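Proline dehydrogenase (Bradyrhizobium diazoefficiens, PDB 4Q73) probably oxidises L-proline to L-glutamate in two steps, joining an FAD-dependent proline dehydrogenase and an NAD+-dependent aldehyde dehydrogenase in one chain. Local coordinates at residues G200-A205 / I811-G816; A207-D212 / V446-D451. The protein carries 1 engineered substitution. One frame throughout, in Å; residues are numbered along the deposited sequence.

In the fold
From the N terminus the chain passes through a run of helices before building the proline dehydrogenase barrel, in which strand 193-196 leads through a loop into helix 204-222. Both contacts start here: contact 1 at the head of the helix, contact 2 a turn or so further on. Contact 2 closes first, at the turn after the eighth barrel strand, 440-448, which pairs with strand 193-196 and so joins the two ends of the barrel. Contact 1 closes much later, when helix 804-819 of the aldehyde dehydrogenase part reaches the barrel, so its larger loop encloses the smaller one without crossing it. The two touch where Ala-201 CB packs 4.0 Å from Tyr-210 CD2.

Contact 1. Residues G200-A205 / I811-G816; sequences GARTAA and IEMVAG
Thr-203, the N-cap of helix 204-222, packs on Gly-816 and Met-813 of helix 804-819, so the contact joins a beta-alpha loop of the proline dehydrogenase barrel to a helix of the aldehyde dehydrogenase part whose far side packs on strands 873-876 and 891-897. The backbones come close, with Thr-203 CA 4.6 Å from Gly-816 CA. What allows this is the missing side chain: the threonine methyl CG2 sits 3.7 Å from Gly-816 CA, and a CB there would clash, 2.5 Å from Thr-203 CG2. Thr-203 CG2 also lies over the helix backbone, 3.6 Å from Met-813 O. Thr-203 divides its two branches between separate jobs. Its chi1 of 80° holds OG1 between the backbone N and the carbonyl carbon, where it caps Asp-206 N, while CG2 is left for the neighbouring helix.

Beside this, the packing is between aliphatic chains. Arg-202 CB rests 3.8 Å from Met-813 CG, and the two side chains cross at a slant until Arg-202 CG meets Met-813 SD at 4.2 Å. The arginine chain then bends at chi2 (-53°) and carries its guanidinium away from helix 804-819 and toward helix 775-787, where Arg-202 NE bonds to Glu-776 O. Its flank touches Gln-777 and the engineered Tyr-780 of that helix. Met-813 leans on helix 775-787 too, through Pro-775 and Ala-779, so the barrel loop meets two helices of the aldehyde dehydrogenase part.

The polar link between the segments runs through one water. It joins an amide at the start of one helix to a carbonyl in the last turn of the other: the water accepts from Ala-204 N at 3.0 Å and donates to Gly-816 O at 2.8 Å.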
ATOM      1  N   GLY A 200       0.146  14.141 -50.131  1.00 23.10           N
ATOM      2  CA  GLY A 200       1.359  13.345 -50.097  1.00 21.93           C
ATOM      3  C   GLY A 200       1.637  12.586 -51.379  1.00 26.80           C
ATOM      4  O   GLY A 200       1.738  11.361 -51.375  1.00 22.55           O
ATOM      5  N   ALA A 201       1.743  13.303 -52.488  1.00 14.97           N
ATOM      6  CA  ALA A 201       2.123  12.658 -53.734  1.00 18.46           C
ATOM      7  C   ALA A 201       3.472  11.955 -53.563  1.00 18.55           C
ATOM      8  O   ALA A 201       4.406  12.495 -52.973  1.00 23.02           O
ATOM      9  CB  ALA A 201       2.180  13.670 -54.874  1.00 15.47           C
ATOM     10  N   ARG A 202       3.540  10.726 -54.046  1.00 22.56           N
ATOM     11  CA  ARG A 202       4.749   9.928 -53.991  1.00 21.82           C
ATOM     12  C   ARG A 202       5.506   9.969 -55.312  1.00 22.44           C
ATOM     13  O   ARG A 202       6.676   9.596 -55.370  1.00 29.35           O
ATOM     14  CB  ARG A 202       4.401   8.469 -53.685  1.00 19.13           C
ATOM     15  CG  ARG A 202       3.759   8.255 -52.365  1.00 23.31           C
ATOM     16  CD  ARG A 202       4.602   8.880 -51.284  1.00 23.56           C
ATOM     17  NE  ARG A 202       4.131   8.507 -49.954  1.00 29.72           N
ATOM     18  CZ  ARG A 202       4.041   9.352 -48.934  1.00 34.64           C
ATOM     19  NH1 ARG A 202       3.634   8.922 -47.748  1.00 36.25           N
ATOM     20  NH2 ARG A 202       4.362  10.627 -49.107  1.00 34.54           N
ATOM     21  N   THR A 203       4.830  10.334 -56.397  1.00 26.17           N
ATOM     22  CA  THR A 203       5.474  10.310 -57.714  1.00 18.52           C
ATOM     23  C   THR A 203       5.240  11.611 -58.446  1.00 22.29           C
ATOM     24  O   THR A 203       4.305  12.344 -58.124  1.00 23.39           O
ATOM     25  CB  THR A 203       4.948   9.161 -58.600  1.00 16.65           C
ATOM     26  OG1 THR A 203       3.695   9.534 -59.167  1.00 32.74           O
ATOM     27  CG2 THR A 203       4.774   7.868 -57.804  1.00 16.44           C
ATOM     28  N   ALA A 204       6.080  11.899 -59.436  1.00 24.35           N
ATOM     29  CA  ALA A 204       5.869  13.055 -60.297  1.00 24.78           C
ATOM     30  C   ALA A 204       4.505  12.977 -61.004  1.00 28.00           C
ATOM     31  O   ALA A 204       3.782  13.985 -61.139  1.00 27.46           O
ATOM     32  CB  ALA A 204       6.999  13.159 -61.345  1.00 17.87           C
ATOM     33  N   ALA A 205       4.149  11.771 -61.430  1.00 25.34           N
ATOM     34  CA  ALA A 205       2.877  11.556 -62.111  1.00 31.57           C
ATOM     35  C   ALA A 205       1.696  11.873 -61.186  1.00 28.24           C
ATOM     36  O   ALA A 205       0.713  12.458 -61.623  1.00 36.79           O
ATOM     37  CB  ALA A 205       2.794  10.119 -62.654  1.00 17.40           C
ATOM     38  N   ILE A 811       3.814  -1.149 -57.580  1.00 27.02           N
ATOM     39  CA  ILE A 811       5.121  -1.140 -58.234  1.00 24.21           C
ATOM     40  C   ILE A 811       5.398   0.213 -58.902  1.00 25.80           C
ATOM     41  O   ILE A 811       6.463   0.818 -58.726  1.00 28.79           O
ATOM     42  CB  ILE A 811       5.219  -2.274 -59.265  1.00 29.99           C
ATOM     43  CG1 ILE A 811       5.254  -3.632 -58.553  1.00 27.48           C
ATOM     44  CG2 ILE A 811       6.463  -2.104 -60.136  1.00 29.02           C
ATOM     45  CD1 ILE A 811       5.003  -4.804 -59.490  1.00 22.83           C
ATOM     46  N   GLU A 812       4.418   0.684 -59.651  1.00 17.44           N
ATOM     47  CA  GLU A 812       4.445   2.012 -60.256  1.00 27.65           C
ATOM     48  C   GLU A 812       4.705   3.127 -59.222  1.00 27.46           C
ATOM     49  O   GLU A 812       5.519   4.033 -59.450  1.00 23.11           O
ATOM     50  CB  GLU A 812       3.111   2.226 -60.981  1.00 17.47           C
ATOM     51  CG  GLU A 812       2.753   3.633 -61.402  1.00 32.35           C
ATOM     52  CD  GLU A 812       1.225   3.769 -61.626  1.00 71.78           C
ATOM     53  OE1 GLU A 812       0.584   4.631 -60.969  1.00 69.90           O
ATOM     54  OE2 GLU A 812       0.654   2.989 -62.423  1.00 70.71           O
ATOM     55  N   MET A 813       4.037   3.047 -58.074  1.00 24.01           N
ATOM     56  CA  MET A 813       4.243   4.058 -57.035  1.00 26.84           C
ATOM     57  C   MET A 813       5.633   3.973 -56.383  1.00 29.27           C
ATOM     58  O   MET A 813       6.315   4.994 -56.181  1.00 22.12           O
ATOM     59  CB  MET A 813       3.135   3.998 -56.000  1.00 25.06           C
ATOM     60  CG  MET A 813       2.980   5.290 -55.242  1.00 35.96           C
ATOM     61  SD  MET A 813       1.494   5.268 -54.253  1.00 46.28           S
ATOM     62  CE  MET A 813       0.343   4.627 -55.468  1.00 46.24           C
ATOM     63  N   VAL A 814       6.072   2.754 -56.086  1.00 16.49           N
ATOM     64  CA  VAL A 814       7.443   2.564 -55.630  1.00 18.03           C
ATOM     65  C   VAL A 814       8.481   3.076 -56.643  1.00 25.15           C
ATOM     66  O   VAL A 814       9.426   3.779 -56.262  1.00 20.67           O
ATOM     67  CB  VAL A 814       7.710   1.099 -55.319  1.00 22.05           C
ATOM     68  CG1 VAL A 814       9.209   0.853 -55.114  1.00 16.96           C
ATOM     69  CG2 VAL A 814       6.882   0.670 -54.114  1.00 21.93           C
ATOM     70  N   ALA A 815       8.306   2.745 -57.925  1.00 17.38           N
ATOM     71  CA  ALA A 815       9.275   3.184 -58.943  1.00 23.80           C
ATOM     72  C   ALA A 815       9.290   4.691 -59.126  1.00 28.01           C
ATOM     73  O   ALA A 815      10.360   5.280 -59.319  1.00 28.97           O
ATOM     74  CB  ALA A 815       9.038   2.486 -60.278  1.00 18.25           C
ATOM     75  N   GLY A 816       8.108   5.309 -59.075  1.00 21.87           N
ATOM     76  CA  GLY A 816       7.994   6.756 -59.210  1.00 18.84           C
ATOM     77  C   GLY A 816       8.611   7.446 -58.015  1.00 22.29           C
ATOM     78  O   GLY A 816       9.239   8.492 -58.134  1.00 28.17           O
TER
HETATM   79  O   HOH W   1       8.560  10.406 -60.041  1.00 26.30           O

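Contact 2. Residues A207-D212 / V446-D451; sequences ARRYFD and VGSHRD
Arg-209 and Asp-451 form an end-on, two-pronged salt bridge. Arg-209 NH1 donates to Asp-451 OD2 at 2.9 Å. The partner bond, Arg-209 NH2 to Asp-451 OD1, is longer at 3.3 Å. Both use syn lone pairs, and guanidinium and carboxylate are nearly coplanar. The arginine starts extended, CG anti to the backbone N, then bends at chi3 (62°) to set its guanidinium against Asp-451. Asp-206 is a second anion for Arg-209 NH2.

A further hydrogen bond comes from Tyr-210, whose OH donates to Asp-451 OD1 at a very short 2.5 Å. The carboxylate lies at the edge of the phenol ring, its plane turned 41° from the ring's. These three bonds join the first helix of the beta-alpha barrel to the turn after its last strand, 440-448.

The third interaction is a stack of like groups. The Arg-450 guanidinium lies flat on that of Arg-209, planes 8° apart and centres 3.9 Å apart. Asp-451 and Asp-206 probably offset the paired positive charge. An alanine in place of Arg-209 is likely to leave the buried Asp-451 without its cationic mate and take away the flat surface on which Arg-450 rests. Over the Arg-209 face, Arg-450 NE stands 3.4 Å from Arg-209 CZ.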
ATOM      1  N   ALA A 207       1.769  13.990 -58.612  1.00 19.83           N
ATOM      2  CA  ALA A 207       1.736  15.426 -58.387  1.00 22.51           C
ATOM      3  C   ALA A 207       1.066  16.164 -59.545  1.00 25.62           C
ATOM      4  O   ALA A 207       0.415  17.191 -59.331  1.00 27.39           O
ATOM      5  CB  ALA A 207       3.145  15.972 -58.144  1.00 23.46           C
ATOM      6  N   ARG A 208       1.192  15.618 -60.756  1.00 31.49           N
ATOM      7  CA  ARG A 208       0.525  16.179 -61.942  1.00 27.91           C
ATOM      8  C   ARG A 208      -0.963  15.823 -61.937  1.00 23.24           C
ATOM      9  O   ARG A 208      -1.810  16.635 -62.328  1.00 28.10           O
ATOM     10  CB  ARG A 208       1.186  15.691 -63.258  1.00 28.03           C
ATOM     11  CG  ARG A 208       2.658  16.153 -63.470  1.00 41.86           C
ATOM     12  CD  ARG A 208       3.192  15.971 -64.926  1.00 41.89           C
ATOM     13  NE  ARG A 208       3.231  14.570 -65.365  1.00 47.50           N
ATOM     14  CZ  ARG A 208       4.249  13.728 -65.154  1.00 46.40           C
ATOM     15  NH1 ARG A 208       5.329  14.130 -64.493  1.00 40.69           N
ATOM     16  NH2 ARG A 208       4.178  12.473 -65.593  1.00 41.73           N
ATOM     17  N   ARG A 209      -1.287  14.605 -61.510  1.00 20.28           N
ATOM     18  CA  ARG A 209      -2.690  14.178 -61.490  1.00 22.18           C
ATOM     19  C   ARG A 209      -3.457  15.072 -60.511  1.00 26.53           C
ATOM     20  O   ARG A 209      -4.535  15.608 -60.829  1.00 22.74           O
ATOM     21  CB  ARG A 209      -2.814  12.695 -61.113  1.00 18.48           C
ATOM     22  CG  ARG A 209      -4.249  12.247 -60.862  1.00 23.11           C
ATOM     23  CD  ARG A 209      -4.352  10.759 -60.533  1.00 23.19           C
ATOM     24  NE  ARG A 209      -3.640  10.401 -59.297  1.00 30.62           N
ATOM     25  CZ  ARG A 209      -4.153  10.496 -58.071  1.00 31.36           C
ATOM     26  NH1 ARG A 209      -5.383  10.984 -57.894  1.00 22.57           N
ATOM     27  NH2 ARG A 209      -3.426  10.124 -57.017  1.00 25.95           N
ATOM     28  N   TYR A 210      -2.858  15.291 -59.345  1.00 22.85           N
ATOM     29  CA  TYR A 210      -3.463  16.174 -58.356  1.00 22.23           C
ATOM     30  C   TYR A 210      -3.579  17.594 -58.877  1.00 21.25           C
ATOM     31  O   TYR A 210      -4.615  18.201 -58.696  1.00 17.19           O
ATOM     32  CB  TYR A 210      -2.669  16.181 -57.061  1.00 17.10           C
ATOM     33  CG  TYR A 210      -2.822  14.949 -56.217  1.00 18.05           C
ATOM     34  CD1 TYR A 210      -4.073  14.407 -55.952  1.00 19.39           C
ATOM     35  CD2 TYR A 210      -1.703  14.326 -55.676  1.00 19.34           C
ATOM     36  CE1 TYR A 210      -4.204  13.269 -55.160  1.00 23.91           C
ATOM     37  CE2 TYR A 210      -1.817  13.208 -54.877  1.00 23.63           C
ATOM     38  CZ  TYR A 210      -3.068  12.679 -54.620  1.00 22.91           C
ATOM     39  OH  TYR A 210      -3.171  11.568 -53.821  1.00 20.35           O
ATOM     40  N   PHE A 211      -2.520  18.116 -59.506  1.00 16.18           N
ATOM     41  CA  PHE A 211      -2.604  19.425 -60.150  1.00 19.36           C
ATOM     42  C   PHE A 211      -3.809  19.477 -61.091  1.00 23.76           C
ATOM     43  O   PHE A 211      -4.640  20.379 -60.986  1.00 20.77           O
ATOM     44  CB  PHE A 211      -1.319  19.772 -60.925  1.00 21.26           C
ATOM     45  CG  PHE A 211      -1.410  21.083 -61.694  1.00 28.94           C
ATOM     46  CD1 PHE A 211      -0.924  22.271 -61.147  1.00 24.17           C
ATOM     47  CD2 PHE A 211      -1.998  21.126 -62.960  1.00 27.33           C
ATOM     48  CE1 PHE A 211      -1.018  23.483 -61.856  1.00 26.42           C
ATOM     49  CE2 PHE A 211      -2.117  22.331 -63.668  1.00 27.46           C
ATOM     50  CZ  PHE A 211      -1.627  23.514 -63.119  1.00 23.94           C
ATOM     51  N   ASP A 212      -3.920  18.483 -61.973  1.00 20.09           N
ATOM     52  CA  ASP A 212      -5.024  18.418 -62.939  1.00 21.53           C
ATOM     53  C   ASP A 212      -6.382  18.340 -62.283  1.00 16.54           C
ATOM     54  O   ASP A 212      -7.299  18.986 -62.748  1.00 26.28           O
ATOM     55  CB  ASP A 212      -4.898  17.206 -63.875  1.00 25.24           C
ATOM     56  CG  ASP A 212      -3.716  17.293 -64.823  1.00 30.04           C
ATOM     57  OD1 ASP A 212      -3.150  18.394 -65.023  1.00 29.14           O
ATOM     58  OD2 ASP A 212      -3.370  16.228 -65.380  1.00 35.78           O
ATOM     59  N   VAL A 446     -14.099  16.019 -52.045  1.00 14.86           N
ATOM     60  CA  VAL A 446     -14.246  15.701 -53.458  1.00 18.04           C
ATOM     61  C   VAL A 446     -12.956  15.058 -53.960  1.00 20.28           C
ATOM     62  O   VAL A 446     -11.881  15.606 -53.769  1.00 26.80           O
ATOM     63  CB  VAL A 446     -14.534  16.980 -54.285  1.00 19.32           C
ATOM     64  CG1 VAL A 446     -14.768  16.632 -55.771  1.00 15.41           C
ATOM     65  CG2 VAL A 446     -15.731  17.723 -53.718  1.00 15.29           C
ATOM     66  N   GLY A 447     -13.055  13.881 -54.567  1.00 20.12           N
ATOM     67  CA  GLY A 447     -11.906  13.300 -55.233  1.00 21.67           C
ATOM     68  C   GLY A 447     -12.087  11.874 -55.721  1.00 23.89           C
ATOM     69  O   GLY A 447     -13.194  11.344 -55.747  1.00 26.14           O
ATOM     70  N   SER A 448     -10.979  11.255 -56.111  1.00 23.63           N
ATOM     71  CA  SER A 448     -10.989   9.884 -56.602  1.00 27.80           C
ATOM     72  C   SER A 448     -10.889   8.861 -55.487  1.00 22.87           C
ATOM     73  O   SER A 448     -10.268   9.116 -54.446  1.00 21.14           O
ATOM     74  CB  SER A 448      -9.826   9.653 -57.568  1.00 26.98           C
ATOM     75  OG  SER A 448      -9.765  10.711 -58.493  1.00 35.44           O
ATOM     76  N   HIS A 449     -11.445   7.684 -55.758  1.00 19.89           N
ATOM     77  CA  HIS A 449     -11.364   6.536 -54.864  1.00 24.62           C
ATOM     78  C   HIS A 449      -9.926   6.242 -54.413  1.00 23.36           C
ATOM     79  O   HIS A 449      -9.696   5.834 -53.272  1.00 17.81           O
ATOM     80  CB  HIS A 449     -11.917   5.294 -55.557  1.00 17.21           C
ATOM     81  CG  HIS A 449     -13.411   5.327 -55.726  1.00 22.65           C
ATOM     82  ND1 HIS A 449     -14.030   4.741 -56.824  1.00 24.76           N
ATOM     83  CD2 HIS A 449     -14.376   5.840 -54.964  1.00 30.04           C
ATOM     84  CE1 HIS A 449     -15.333   4.926 -56.710  1.00 25.39           C
ATOM     85  NE2 HIS A 449     -15.584   5.585 -55.603  1.00 27.35           N
ATOM     86  N   ARG A 450      -8.963   6.461 -55.298  1.00 18.13           N
ATOM     87  CA  ARG A 450      -7.570   6.143 -54.974  1.00 25.28           C
ATOM     88  C   ARG A 450      -6.988   7.064 -53.887  1.00 23.35           C
ATOM     89  O   ARG A 450      -5.942   6.773 -53.303  1.00 21.52           O
ATOM     90  CB  ARG A 450      -6.726   6.192 -56.235  1.00 25.42           C
ATOM     91  CG  ARG A 450      -6.510   7.598 -56.777  1.00 29.60           C
ATOM     92  CD  ARG A 450      -6.115   7.540 -58.242  1.00 33.23           C
ATOM     93  NE  ARG A 450      -4.729   7.114 -58.418  1.00 38.63           N
ATOM     94  CZ  ARG A 450      -4.151   6.914 -59.602  1.00 43.37           C
ATOM     95  NH1 ARG A 450      -4.846   7.103 -60.724  1.00 39.78           N
ATOM     96  NH2 ARG A 450      -2.875   6.533 -59.659  1.00 32.07           N
ATOM     97  N   ASP A 451      -7.706   8.138 -53.575  1.00 22.97           N
ATOM     98  CA  ASP A 451      -7.277   9.069 -52.534  1.00 27.54           C
ATOM     99  C   ASP A 451      -8.168   9.017 -51.284  1.00 30.71           C
ATOM    100  O   ASP A 451      -7.971   9.780 -50.332  1.00 26.51           O
ATOM    101  CB  ASP A 451      -7.236  10.491 -53.102  1.00 26.05           C
ATOM    102  CG  ASP A 451      -6.305  10.609 -54.311  1.00 26.13           C
ATOM    103  OD1 ASP A 451      -5.153  10.137 -54.208  1.00 36.44           O
ATOM    104  OD2 ASP A 451      -6.730  11.153 -55.366  1.00 29.23           O
TER